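Local coordinates for protein poly-beta-hydroxybuterate polymerase (Cupriavidus necator, PDB 5T6O) that probably transfers acyl groups, this chain being the alpha/beta-hydrolase-fold catalytic domain of a class I synthase that polymerises hydroxybutyrate without a template, at residues 7-12 / 49-54; 13-18 / 374-379; 41-46 / 75-80; 191-196 / 223-228. The protein carries 1 engineered substitution. One frame throughout, in Å; residues are numbered along the deposited sequence.

From the N terminus, the loop 7-12 opens contact 1, and segment 13-18, on strand 14-19, opens contact 2. Segment 49-54 closes the first of these loops, but contact 3 has by then opened at 41-46 and closes only at 75-80, so contacts 1 and 3 cross. Contact 4 closes a later, separate loop, joining 191-196 to the end of helix 220-227 at 223-228. Contact 2 closes last, at 374-379, bringing the C-terminal part back to the sheet; contacts 3 and 4 both fall within its span, while contact 1 crosses it. Contacts 2 and 3 reach the same sheet, and Tyr50 and Tyr51 of contact 1 touch contacts 3 and 4 respectively.

Contact 1: residues 7-12 / 49-54; sequences RNVAVT and KYYILD
Thr12 and Asp54 meet obliquely where the N-terminal loop ahead of strand 14-19 is pinned to the 3-10 turn 50-53, which follows strand 40-43 of the alpha/beta hydrolase fold. The carboxylate of Asp54, with CG anti to its backbone N (chi1 -179°), reaches across and takes two bonds from one residue. OD1 receives the Thr12 hydroxyl OG1 at 2.6 Å, on the syn side but 33° out of the carboxylate plane. OD2 offers its syn lone pair to Thr12 N at 3.3 Å. A water that accepts from Val11 N lies 2.9 Å from Asp54 OD1, and Ser60 OG also bonds this oxygen, so the group is held by several partners at once. The backbone carbonyl of Asp54 takes a weak bond from Ala10 N (3.0 Å).

Ala10 has a left-handed backbone conformation (phi 59°), and its methyl packs against the root of a tyrosine: CB lies 3.6 Å from Tyr51 CB. Tyr50 brings only its hydroxyl end to that methyl, while one face of its ring carries Tyr51 CB. The ring of Tyr51 runs on past Val9 toward helix 220-227, where Trp225 meets it edge-to-face and Asp228 bonds its hydroxyl. Val9 comes obliquely to this ring, CG2 standing 4.2 Å from Tyr51 CE1.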
loop_
_atom_site.group_PDB
_atom_site.type_symbol
_atom_site.label_atom_id
_atom_site.label_comp_id
_atom_site.label_asym_id
_atom_site.label_seq_id
_atom_site.Cartn_x
_atom_site.Cartn_y
_atom_site.Cartn_z
ATOM N N ARG A 7 7.123 40.229 -13.358
ATOM C CA ARG A 7 7.623 40.425 -14.714
ATOM C C ARG A 7 7.141 39.348 -15.672
ATOM O O ARG A 7 6.563 39.667 -16.716
ATOM C CB ARG A 7 9.159 40.473 -14.726
ATOM C CG ARG A 7 9.742 40.749 -16.116
ATOM C CD ARG A 7 11.264 40.916 -16.084
ATOM N NE ARG A 7 11.952 39.650 -15.839
ATOM N N ASN A 8 7.372 38.072 -15.356
ATOM C CA ASN A 8 6.864 36.985 -16.187
ATOM C C ASN A 8 6.119 35.914 -15.399
ATOM O O ASN A 8 5.679 34.921 -15.991
ATOM C CB ASN A 8 8.004 36.344 -16.994
ATOM C CG ASN A 8 9.189 35.950 -16.129
ATOM O OD1 ASN A 8 9.043 35.673 -14.942
ATOM N ND2 ASN A 8 10.374 35.919 -16.731
ATOM N N VAL A 9 5.961 36.079 -14.094
ATOM C CA VAL A 9 5.011 35.291 -13.327
ATOM C C VAL A 9 4.247 36.257 -12.438
ATOM O O VAL A 9 4.748 37.329 -12.082
ATOM C CB VAL A 9 5.672 34.156 -12.498
ATOM C CG1 VAL A 9 6.473 33.218 -13.400
ATOM C CG2 VAL A 9 6.535 34.701 -11.390
ATOM N N ALA A 10 3.006 35.889 -12.126
ATOM C CA ALA A 10 2.110 36.716 -11.314
ATOM C C ALA A 10 1.888 38.086 -11.955
ATOM O O ALA A 10 2.060 39.129 -11.318
ATOM C CB ALA A 10 2.639 36.857 -9.884
ATOM N N VAL A 11 1.486 38.085 -13.228
ATOM C CA VAL A 11 1.382 39.327 -13.990
ATOM C C VAL A 11 -0.062 39.694 -14.319
ATOM O O VAL A 11 -0.288 40.645 -15.071
ATOM C CB VAL A 11 2.234 39.278 -15.272
ATOM C CG1 VAL A 11 3.714 39.166 -14.916
ATOM C CG2 VAL A 11 1.787 38.131 -16.181
ATOM N N THR A 12 -1.054 39.005 -13.761
ATOM C CA THR A 12 -2.423 39.422 -14.058
ATOM C C THR A 12 -2.660 40.814 -13.480
ATOM O O THR A 12 -2.240 41.109 -12.358
ATOM C CB THR A 12 -3.429 38.412 -13.515
ATOM O OG1 THR A 12 -3.179 37.144 -14.140
ATOM C CG2 THR A 12 -4.886 38.846 -13.838
ATOM N N LYS A 49 4.207 30.948 -1.789
ATOM C CA LYS A 49 3.456 32.174 -2.030
ATOM C C LYS A 49 2.262 31.942 -2.949
ATOM O O LYS A 49 2.108 30.889 -3.569
ATOM C CB LYS A 49 4.379 33.248 -2.611
ATOM C CG LYS A 49 5.465 33.646 -1.600
ATOM C CD LYS A 49 6.564 34.451 -2.261
ATOM C CE LYS A 49 7.640 34.812 -1.233
ATOM N NZ LYS A 49 8.661 35.693 -1.873
ATOM N N TYR A 50 1.418 32.977 -3.050
ATOM C CA TYR A 50 0.105 32.804 -3.676
ATOM C C TYR A 50 0.179 32.487 -5.161
ATOM O O TYR A 50 -0.777 31.917 -5.703
ATOM C CB TYR A 50 -0.747 34.063 -3.492
ATOM C CG TYR A 50 -0.444 35.200 -4.450
ATOM C CD1 TYR A 50 -1.001 35.234 -5.735
ATOM C CD2 TYR A 50 0.375 36.254 -4.064
ATOM C CE1 TYR A 50 -0.719 36.265 -6.603
ATOM C CE2 TYR A 50 0.651 37.294 -4.924
ATOM C CZ TYR A 50 0.094 37.295 -6.192
ATOM O OH TYR A 50 0.367 38.338 -7.038
ATOM N N TYR A 51 1.261 32.872 -5.836
ATOM C CA TYR A 51 1.223 32.976 -7.288
ATOM C C TYR A 51 1.283 31.627 -7.991
ATOM O O TYR A 51 1.262 31.596 -9.228
ATOM C CB TYR A 51 2.343 33.896 -7.782
ATOM C CG TYR A 51 3.754 33.450 -7.483
ATOM C CD1 TYR A 51 4.421 32.572 -8.338
ATOM C CD2 TYR A 51 4.453 33.968 -6.396
ATOM C CE1 TYR A 51 5.715 32.179 -8.087
ATOM C CE2 TYR A 51 5.770 33.580 -6.142
ATOM C CZ TYR A 51 6.387 32.687 -6.988
ATOM O OH TYR A 51 7.682 32.288 -6.747
ATOM N N ILE A 52 1.319 30.514 -7.248
ATOM C CA ILE A 52 0.964 29.244 -7.877
ATOM C C ILE A 52 -0.415 29.354 -8.524
ATOM O O ILE A 52 -0.697 28.682 -9.522
ATOM C CB ILE A 52 1.024 28.081 -6.852
ATOM C CG1 ILE A 52 0.884 26.719 -7.555
ATOM C CG2 ILE A 52 -0.068 28.233 -5.780
ATOM C CD1 ILE A 52 1.892 26.485 -8.654
ATOM N N LEU A 53 -1.273 30.235 -8.001
ATOM C CA LEU A 53 -2.609 30.460 -8.552
ATOM C C LEU A 53 -2.634 31.503 -9.658
ATOM O O LEU A 53 -3.684 31.697 -10.271
ATOM C CB LEU A 53 -3.571 30.901 -7.445
ATOM C CG LEU A 53 -3.731 29.898 -6.303
ATOM C CD1 LEU A 53 -4.700 30.424 -5.280
ATOM C CD2 LEU A 53 -4.210 28.559 -6.868
ATOM N N ASP A 54 -1.520 32.192 -9.909
ATOM C CA ASP A 54 -1.424 33.173 -11.001
ATOM C C ASP A 54 -0.034 33.041 -11.619
ATOM O O ASP A 54 0.742 33.984 -11.679
ATOM C CB ASP A 54 -1.675 34.597 -10.494
ATOM C CG ASP A 54 -1.598 35.645 -11.613
ATOM O OD1 ASP A 54 -1.933 35.310 -12.763
ATOM O OD2 ASP A 54 -1.195 36.801 -11.343
HETATM O O HOH W 1 0.372 35.627 -14.499
#

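Contact 2: residues 13-18 / 374-379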
loop_
_atom_site.group_PDB
_atom_site.type_symbol
_atom_site.label_atom_id
_atom_site.label_comp_id
_atom_site.label_asym_id
_atom_site.label_seq_id
_atom_site.Cartn_x
_atom_site.Cartn_y
_atom_site.Cartn_z
ATOM N N GLU A 13 -3.289 41.689 -14.270
ATOM C CA GLU A 13 -3.356 43.104 -13.907
ATOM C C GLU A 13 -4.286 43.320 -12.716
ATOM O O GLU A 13 -5.411 42.806 -12.691
ATOM C CB GLU A 13 -3.820 43.941 -15.106
ATOM C CG GLU A 13 -3.832 45.454 -14.838
ATOM C CD GLU A 13 -3.964 46.302 -16.100
ATOM O OE1 GLU A 13 -4.054 45.732 -17.206
ATOM O OE2 GLU A 13 -3.990 47.552 -15.974
ATOM N N GLY A 14 -3.818 44.096 -11.738
ATOM C CA GLY A 14 -4.589 44.323 -10.530
ATOM C C GLY A 14 -3.964 45.404 -9.672
ATOM O O GLY A 14 -2.998 46.056 -10.067
ATOM N N ALA A 15 -4.537 45.587 -8.479
ATOM C CA ALA A 15 -4.033 46.563 -7.520
ATOM C C ALA A 15 -4.152 46.007 -6.109
ATOM O O ALA A 15 -5.086 45.263 -5.796
ATOM C CB ALA A 15 -4.794 47.893 -7.603
ATOM N N VAL A 16 -3.186 46.360 -5.260
ATOM C CA VAL A 16 -3.379 46.211 -3.819
ATOM C C VAL A 16 -4.408 47.239 -3.370
ATOM O O VAL A 16 -4.255 48.439 -3.638
ATOM C CB VAL A 16 -2.053 46.413 -3.062
ATOM C CG1 VAL A 16 -2.278 46.406 -1.535
ATOM C CG2 VAL A 16 -0.990 45.383 -3.470
ATOM N N VAL A 17 -5.461 46.783 -2.685
ATOM C CA VAL A 17 -6.500 47.674 -2.172
ATOM C C VAL A 17 -6.522 47.733 -0.649
ATOM O O VAL A 17 -7.287 48.528 -0.080
ATOM C CB VAL A 17 -7.898 47.310 -2.724
ATOM C CG1 VAL A 17 -7.966 47.546 -4.237
ATOM C CG2 VAL A 17 -8.289 45.853 -2.404
ATOM N N PHE A 18 -5.701 46.938 0.028
ATOM C CA PHE A 18 -5.669 46.921 1.483
ATOM C C PHE A 18 -4.393 46.211 1.903
ATOM O O PHE A 18 -3.944 45.280 1.229
ATOM C CB PHE A 18 -6.892 46.199 2.077
ATOM C CG PHE A 18 -6.795 45.991 3.570
ATOM C CD1 PHE A 18 -7.104 47.020 4.437
ATOM C CD2 PHE A 18 -6.369 44.771 4.103
ATOM C CE1 PHE A 18 -6.996 46.846 5.815
ATOM C CE2 PHE A 18 -6.257 44.592 5.496
ATOM C CZ PHE A 18 -6.575 45.629 6.340
ATOM N N TYR A 374 -11.267 52.029 0.643
ATOM C CA TYR A 374 -10.096 51.215 0.295
ATOM C C TYR A 374 -9.681 51.512 -1.146
ATOM O O TYR A 374 -10.083 50.789 -2.060
ATOM C CB TYR A 374 -10.410 49.727 0.463
ATOM C CG TYR A 374 -10.844 49.306 1.845
ATOM C CD1 TYR A 374 -9.910 49.156 2.867
ATOM C CD2 TYR A 374 -12.182 49.037 2.129
ATOM C CE1 TYR A 374 -10.292 48.763 4.131
ATOM C CE2 TYR A 374 -12.576 48.639 3.401
ATOM C CZ TYR A 374 -11.618 48.501 4.393
ATOM O OH TYR A 374 -11.968 48.110 5.661
ATOM N N ARG A 375 -8.883 52.550 -1.363
ATOM C CA ARG A 375 -8.446 52.840 -2.721
ATOM C C ARG A 375 -7.130 52.124 -3.025
ATOM O O ARG A 375 -6.449 51.604 -2.137
ATOM C CB ARG A 375 -8.308 54.350 -2.942
ATOM C CG ARG A 375 -9.639 55.087 -3.152
ATOM C CD ARG A 375 -10.462 54.466 -4.284
ATOM N NE ARG A 375 -11.727 55.172 -4.496
ATOM C CZ ARG A 375 -12.751 54.689 -5.198
ATOM N NH1 ARG A 375 -12.675 53.483 -5.754
ATOM N NH2 ARG A 375 -13.861 55.404 -5.335
ATOM N N ALA A 376 -6.789 52.082 -4.312
ATOM C CA ALA A 376 -5.579 51.393 -4.747
ATOM C C ALA A 376 -4.340 51.972 -4.071
ATOM O O ALA A 376 -4.193 53.192 -3.938
ATOM C CB ALA A 376 -5.443 51.478 -6.273
ATOM N N ILE A 377 -3.456 51.078 -3.640
ATOM C CA ILE A 377 -2.214 51.428 -2.957
ATOM C C ILE A 377 -1.020 51.342 -3.899
ATOM O O ILE A 377 -0.186 52.245 -3.944
ATOM C CB ILE A 377 -2.024 50.505 -1.732
ATOM C CG1 ILE A 377 -3.093 50.797 -0.677
ATOM C CG2 ILE A 377 -0.613 50.633 -1.168
ATOM C CD1 ILE A 377 -3.116 49.768 0.484
ATOM N N GLU A 378 -0.929 50.253 -4.654
ATOM C CA GLU A 378 0.166 49.984 -5.576
ATOM C C GLU A 378 -0.289 48.863 -6.502
ATOM O O GLU A 378 -1.276 48.177 -6.202
ATOM C CB GLU A 378 1.443 49.581 -4.809
ATOM C CG GLU A 378 1.289 48.219 -4.121
ATOM C CD GLU A 378 2.432 47.878 -3.168
ATOM O OE1 GLU A 378 3.216 48.774 -2.820
ATOM O OE2 GLU A 378 2.529 46.705 -2.752
ATOM N N PRO A 379 0.381 48.662 -7.641
ATOM C CA PRO A 379 -0.075 47.619 -8.578
ATOM C C PRO A 379 0.147 46.211 -8.044
ATOM O O PRO A 379 1.085 45.943 -7.290
ATOM C CB PRO A 379 0.783 47.860 -9.829
ATOM C CG PRO A 379 1.344 49.267 -9.676
ATOM C CD PRO A 379 1.536 49.407 -8.175
#
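Val16 N donates to Glu378 O and Val16 O accepts from Ile377 N, both at 2.8 Å, at the margin of the mixed sheet of this alpha/beta hydrolase fold, where the C-terminal part adds a short, weakly bonded edge strand about 378-379 beside 14-19. Each donor lies nearly along the C=O axis. Ala15 and Pro379 carry the antiparallel pairing as a non-hydrogen-bonded pair whose side chains diverge. The tightly packed part centres on Val16, which buries more surface here than any other residue. The side chains of Val16 and Glu378 lie side by side and point the same way: Val16 CG2, beside its own backbone N, meets Glu378 CG at 3.7 Å. The carboxylate beyond is bonded by Gln24 and Arg383.

The solvent side is formed by exposed Ala376 and Ile377, which add apolar contacts. The methyl of Ala376 reaches Ala15 CB at 3.9 Å, and Ile377 crosses Val16 obliquely, CD1 being 4.0 Å from Val16 CG1. Separately, at the far end, Phe18 and Tyr374 point the same way, their rings turned 80° to each other in an oblique pair. Both also touch Arg99 of helix 89-108, and a bound sulfate, probably from the crystallisation liquor, lies beside Phe18. The rings come nearest at Phe18 CD1 and Tyr374 CE1, 3.6 Å apart.

Contact 3: residues 41-46 / 75-80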
loop_
_atom_site.group_PDB
_atom_site.type_symbol
_atom_site.label_atom_id
_atom_site.label_comp_id
_atom_site.label_asym_id
_atom_site.label_seq_id
_atom_site.Cartn_x
_atom_site.Cartn_y
_atom_site.Cartn_z
ATOM N N LEU A 41 -13.215 35.607 -3.346
ATOM C CA LEU A 41 -12.013 35.868 -2.554
ATOM C C LEU A 41 -11.190 34.587 -2.481
ATOM O O LEU A 41 -11.655 33.571 -1.953
ATOM C CB LEU A 41 -12.362 36.369 -1.148
ATOM C CG LEU A 41 -11.185 36.374 -0.161
ATOM C CD1 LEU A 41 -10.154 37.451 -0.538
ATOM C CD2 LEU A 41 -11.678 36.580 1.285
ATOM N N MET A 42 -9.972 34.637 -3.014
ATOM C CA MET A 42 -9.064 33.500 -2.973
ATOM C C MET A 42 -8.129 33.607 -1.775
ATOM O O MET A 42 -7.482 34.645 -1.576
ATOM C CB MET A 42 -8.247 33.421 -4.256
ATOM C CG MET A 42 -9.064 33.197 -5.505
ATOM S SD MET A 42 -7.919 32.780 -6.833
ATOM C CE MET A 42 -9.069 32.561 -8.189
ATOM N N VAL A 43 -8.047 32.526 -0.997
ATOM C CA VAL A 43 -7.112 32.423 0.125
ATOM C C VAL A 43 -6.076 31.359 -0.221
ATOM O O VAL A 43 -6.338 30.154 -0.084
ATOM C CB VAL A 43 -7.829 32.097 1.444
ATOM C CG1 VAL A 43 -6.806 32.013 2.610
ATOM C CG2 VAL A 43 -8.903 33.158 1.739
ATOM N N PRO A 44 -4.906 31.764 -0.693
ATOM C CA PRO A 44 -3.869 30.813 -1.065
ATOM C C PRO A 44 -3.123 30.318 0.161
ATOM O O PRO A 44 -3.291 30.859 1.262
ATOM C CB PRO A 44 -2.945 31.637 -1.978
ATOM C CG PRO A 44 -3.639 32.999 -2.138
ATOM C CD PRO A 44 -4.508 33.152 -0.952
ATOM N N PRO A 45 -2.283 29.295 0.017
ATOM C CA PRO A 45 -1.434 28.879 1.143
ATOM C C PRO A 45 -0.463 29.979 1.542
ATOM O O PRO A 45 -0.073 30.820 0.727
ATOM C CB PRO A 45 -0.681 27.662 0.586
ATOM C CG PRO A 45 -0.682 27.891 -0.932
ATOM C CD PRO A 45 -2.043 28.481 -1.191
ATOM N N CYS A 46 -0.070 29.965 2.814
ATOM C CA CYS A 46 1.054 30.779 3.272
ATOM C C CYS A 46 2.334 29.961 3.384
ATOM O O CYS A 46 3.366 30.485 3.825
ATOM C CB CYS A 46 0.721 31.444 4.608
ATOM S SG CYS A 46 0.207 30.277 5.915
ATOM N N VAL A 75 -5.687 37.028 -1.251
ATOM C CA VAL A 75 -4.826 37.255 -0.095
ATOM C C VAL A 75 -3.376 36.967 -0.482
ATOM O O VAL A 75 -3.016 35.820 -0.748
ATOM C CB VAL A 75 -5.262 36.369 1.075
ATOM C CG1 VAL A 75 -4.270 36.470 2.221
ATOM C CG2 VAL A 75 -6.672 36.739 1.512
ATOM N N SER A 76 -2.533 38.009 -0.498
ATOM C CA SER A 76 -1.093 37.852 -0.692
ATOM C C SER A 76 -0.423 37.990 0.670
ATOM O O SER A 76 -0.359 39.090 1.225
ATOM C CB SER A 76 -0.553 38.886 -1.680
ATOM O OG SER A 76 0.850 38.783 -1.790
ATOM N N TRP A 77 0.079 36.876 1.202
ATOM C CA TRP A 77 0.563 36.851 2.577
ATOM C C TRP A 77 1.878 37.601 2.720
ATOM O O TRP A 77 2.752 37.539 1.847
ATOM C CB TRP A 77 0.781 35.412 3.036
ATOM C CG TRP A 77 -0.459 34.573 3.048
ATOM C CD1 TRP A 77 -0.913 33.741 2.067
ATOM C CD2 TRP A 77 -1.379 34.472 4.124
ATOM N NE1 TRP A 77 -2.075 33.124 2.472
ATOM C CE2 TRP A 77 -2.381 33.556 3.737
ATOM C CE3 TRP A 77 -1.453 35.069 5.386
ATOM C CZ2 TRP A 77 -3.450 33.225 4.568
ATOM C CZ3 TRP A 77 -2.513 34.729 6.218
ATOM C CH2 TRP A 77 -3.496 33.826 5.803
ATOM N N ARG A 78 2.021 38.288 3.845
ATOM C CA ARG A 78 3.329 38.783 4.252
ATOM C C ARG A 78 4.292 37.608 4.393
ATOM O O ARG A 78 3.897 36.513 4.796
ATOM C CB ARG A 78 3.203 39.526 5.583
ATOM C CG ARG A 78 4.509 40.081 6.134
ATOM C CD ARG A 78 4.637 41.535 5.808
ATOM N NE ARG A 78 5.824 42.108 6.436
ATOM C CZ ARG A 78 5.853 42.613 7.670
ATOM N NH1 ARG A 78 4.756 42.611 8.420
ATOM N NH2 ARG A 78 6.985 43.123 8.154
ATOM N N ASN A 79 5.551 37.823 4.020
ATOM C CA ASN A 79 6.585 36.840 4.329
ATOM C C ASN A 79 7.188 37.269 5.663
ATOM O O ASN A 79 7.960 38.226 5.700
ATOM C CB ASN A 79 7.637 36.783 3.217
ATOM C CG ASN A 79 8.392 35.469 3.204
ATOM O OD1 ASN A 79 8.231 34.660 4.112
ATOM N ND2 ASN A 79 9.221 35.250 2.175
ATOM N N PRO A 80 6.834 36.623 6.777
ATOM C CA PRO A 80 7.107 37.221 8.091
ATOM C C PRO A 80 8.593 37.393 8.369
ATOM O O PRO A 80 9.424 36.570 7.980
ATOM C CB PRO A 80 6.465 36.234 9.077
ATOM C CG PRO A 80 6.250 35.005 8.315
ATOM C CD PRO A 80 6.047 35.387 6.889
#
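Trp77 and Pro44 are joined by a hydrogen bond from indole to backbone: NE1 donates to Pro44 O at 2.8 Å. The oxygen lies near the ring plane, whereas the donor stands 48° above the carbonyl plane. The indole is covered on both faces. Cys46 CB sits over the five-membered ring, 3.6 Å from its centroid and close to the normal, with SG leaning obliquely toward the six-membered ring; on the opposite face Val75 CG1 lies over the ring system.

One step out, the backbones of parallel strands 41-43 and 75-77 are linked by Val75 N to Met42 O at 3.0 Å. Val75 CG2 fits against Leu41 CD1 (4.1 Å) and Val43 CG2. These neighbouring strands belong to the beta-alpha-beta unit of strand 40-43, helix 61-67 and strand 72-77. Beyond them, Ile124 of helix 120-134 packs on Cys46 and Trp77, and Tyr92 of helix 89-108 meets the indole ring.

Pro44 ends the regular pairing, since its nitrogen carries no proton: Val75 O faces Pro44 CD at 3.1 Å and is buried with no polar partner in the model. Two residues further along each segment than the Val75-Met42 bond, the indole N-H, a side-chain donor, bonds Pro44 O and fixes the course of the loop after strand 40-43. In many alpha/beta hydrolases this loop contributes to the oxyanion hole, though no such role follows from the contact itself.

Contact 4: residues 191-196 / 223-228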
loop_
_atom_site.group_PDB
_atom_site.type_symbol
_atom_site.label_atom_id
_atom_site.label_comp_id
_atom_site.label_asym_id
_atom_site.label_seq_id
_atom_site.Cartn_x
_atom_site.Cartn_y
_atom_site.Cartn_z
ATOM N N ALA A 191 9.662 27.274 5.054
ATOM C CA ALA A 191 8.672 26.291 4.629
ATOM C C ALA A 191 8.541 26.297 3.119
ATOM O O ALA A 191 8.621 27.350 2.482
ATOM C CB ALA A 191 7.288 26.562 5.231
ATOM N N ASN A 192 8.332 25.114 2.548
ATOM C CA ASN A 192 7.913 25.017 1.162
ATOM C C ASN A 192 6.916 23.874 1.055
ATOM O O ASN A 192 6.669 23.145 2.016
ATOM C CB ASN A 192 9.110 24.839 0.228
ATOM C CG ASN A 192 9.925 23.622 0.566
ATOM O OD1 ASN A 192 9.386 22.578 0.897
ATOM N ND2 ASN A 192 11.237 23.761 0.512
ATOM N N THR A 193 6.332 23.726 -0.130
ATOM C CA THR A 193 5.206 22.819 -0.289
ATOM C C THR A 193 5.668 21.379 -0.464
ATOM O O THR A 193 5.205 20.482 0.249
ATOM C CB THR A 193 4.360 23.245 -1.494
ATOM O OG1 THR A 193 3.837 24.558 -1.264
ATOM C CG2 THR A 193 3.208 22.275 -1.711
ATOM N N PHE A 194 6.573 21.139 -1.412
ATOM C CA PHE A 194 6.914 19.756 -1.724
ATOM C C PHE A 194 7.778 19.115 -0.653
ATOM O O PHE A 194 7.785 17.885 -0.550
ATOM C CB PHE A 194 7.570 19.684 -3.102
ATOM C CG PHE A 194 6.562 19.711 -4.210
ATOM C CD1 PHE A 194 6.012 20.909 -4.633
ATOM C CD2 PHE A 194 6.095 18.530 -4.768
ATOM C CE1 PHE A 194 5.050 20.929 -5.630
ATOM C CE2 PHE A 194 5.133 18.541 -5.772
ATOM C CZ PHE A 194 4.605 19.741 -6.196
ATOM N N SER A 195 8.456 19.907 0.180
ATOM C CA SER A 195 9.202 19.349 1.302
ATOM C C SER A 195 8.652 19.805 2.656
ATOM O O SER A 195 9.393 19.846 3.644
ATOM C CB SER A 195 10.689 19.693 1.177
ATOM O OG SER A 195 11.229 19.148 -0.026
ATOM N N PHE A 196 7.357 20.136 2.738
ATOM C CA PHE A 196 6.813 20.545 4.032
ATOM C C PHE A 196 6.934 19.445 5.084
ATOM O O PHE A 196 7.099 19.740 6.275
ATOM C CB PHE A 196 5.346 20.982 3.938
ATOM C CG PHE A 196 4.826 21.520 5.245
ATOM C CD1 PHE A 196 5.345 22.693 5.765
ATOM C CD2 PHE A 196 3.904 20.807 5.996
ATOM C CE1 PHE A 196 4.909 23.188 6.985
ATOM C CE2 PHE A 196 3.466 21.291 7.218
ATOM C CZ PHE A 196 3.968 22.494 7.705
ATOM N N LEU A 223 9.296 24.519 -9.894
ATOM C CA LEU A 223 10.455 24.499 -9.006
ATOM C C LEU A 223 10.801 25.906 -8.522
ATOM O O LEU A 223 11.202 26.097 -7.367
ATOM C CB LEU A 223 11.644 23.853 -9.718
ATOM C CG LEU A 223 11.457 22.360 -10.053
ATOM C CD1 LEU A 223 12.649 21.825 -10.835
ATOM C CD2 LEU A 223 11.265 21.585 -8.785
ATOM N N PHE A 224 10.642 26.905 -9.386
ATOM C CA PHE A 224 10.865 28.284 -8.960
ATOM C C PHE A 224 9.909 28.678 -7.843
ATOM O O PHE A 224 10.330 29.219 -6.810
ATOM C CB PHE A 224 10.719 29.234 -10.150
ATOM C CG PHE A 224 10.667 30.683 -9.759
ATOM C CD1 PHE A 224 11.832 31.369 -9.429
ATOM C CD2 PHE A 224 9.456 31.365 -9.728
ATOM C CE1 PHE A 224 11.790 32.697 -9.065
ATOM C CE2 PHE A 224 9.412 32.705 -9.364
ATOM C CZ PHE A 224 10.585 33.370 -9.043
ATOM N N TRP A 225 8.611 28.413 -8.033
ATOM C CA TRP A 225 7.625 28.699 -6.995
ATOM C C TRP A 225 7.944 27.948 -5.711
ATOM O O TRP A 225 7.959 28.531 -4.623
ATOM C CB TRP A 225 6.225 28.328 -7.485
ATOM C CG TRP A 225 5.211 28.304 -6.389
ATOM C CD1 TRP A 225 4.670 29.395 -5.744
ATOM C CD2 TRP A 225 4.613 27.145 -5.791
ATOM N NE1 TRP A 225 3.786 28.971 -4.776
ATOM C CE2 TRP A 225 3.723 27.602 -4.795
ATOM C CE3 TRP A 225 4.739 25.757 -6.008
ATOM C CZ2 TRP A 225 2.946 26.730 -4.028
ATOM C CZ3 TRP A 225 3.981 24.889 -5.232
ATOM C CH2 TRP A 225 3.089 25.381 -4.257
ATOM N N ASN A 226 8.211 26.649 -5.818
ATOM C CA ASN A 226 8.515 25.892 -4.609
ATOM C C ASN A 226 9.779 26.404 -3.934
ATOM O O ASN A 226 9.877 26.376 -2.702
ATOM C CB ASN A 226 8.655 24.408 -4.944
ATOM C CG ASN A 226 8.873 23.562 -3.720
ATOM O OD1 ASN A 226 7.934 23.293 -2.969
ATOM N ND2 ASN A 226 10.110 23.115 -3.518
ATOM N N GLY A 227 10.757 26.857 -4.716
ATOM C CA GLY A 227 12.005 27.350 -4.156
ATOM C C GLY A 227 11.916 28.725 -3.544
ATOM O O GLY A 227 12.815 29.122 -2.800
ATOM N N ASP A 228 10.842 29.451 -3.849
ATOM C CA ASP A 228 10.572 30.798 -3.337
ATOM C C ASP A 228 9.918 30.619 -1.960
ATOM O O ASP A 228 8.701 30.692 -1.782
ATOM C CB ASP A 228 9.695 31.550 -4.334
ATOM C CG ASP A 228 9.591 33.041 -4.052
ATOM O OD1 ASP A 228 10.142 33.515 -3.040
ATOM O OD2 ASP A 228 8.936 33.740 -4.866
HETATM O O HOH W 2 12.266 25.737 -1.148
HETATM O O HOH W 3 11.310 20.795 -2.088
#
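A type I beta turn, Thr193 to Phe196, is docked on the last turn of helix 220-227 through Asn226, whose amide oxygen collects two backbone N-H groups of the turn. CG of Asn226 is anti to its backbone N, and OD1 beyond it lies 3.0 Å from Phe194 N in an almost straight bond (176°), the donor tilted 24° from the carbonyl plane. Thr193 N adds a weak bond to the same oxygen at 3.3 Å. The turn is further shaped by an Asx motif, in which Asn192 OD1 accepts from Ser195 N at 2.9 Å.

Two waters supplement this grip. One accepts from Asn192 ND2 and donates to Asn226 O; the other accepts from Asn226 ND2 and bonds Ser195 OG, which also has Trp204 as a partner. Both segments belong to the region between sheet strands 140-146 and 272-277, the place where many alpha/beta hydrolases carry an inserted cap.

Beside the amide, Trp225 crosses Thr193 and Phe194 at about a right angle. Its six-membered ring comes obliquely to the threonine, with CH2 3.2 Å from Thr193 OG1, a hydroxyl bonded by Asn48, while the indole NE1 turns away to Lys49 O. Phe194 CE1 and Trp225 CZ3 meet rim against rim at 4.1 Å. The phenylalanine ring also receives Asn226 OD1 at its edge, in plane, 3.5 Å from CD1, with ring and amide planes 80° apart. Phe161 of the second subunit packs against this same phenylalanine, the two ring planes nearly parallel.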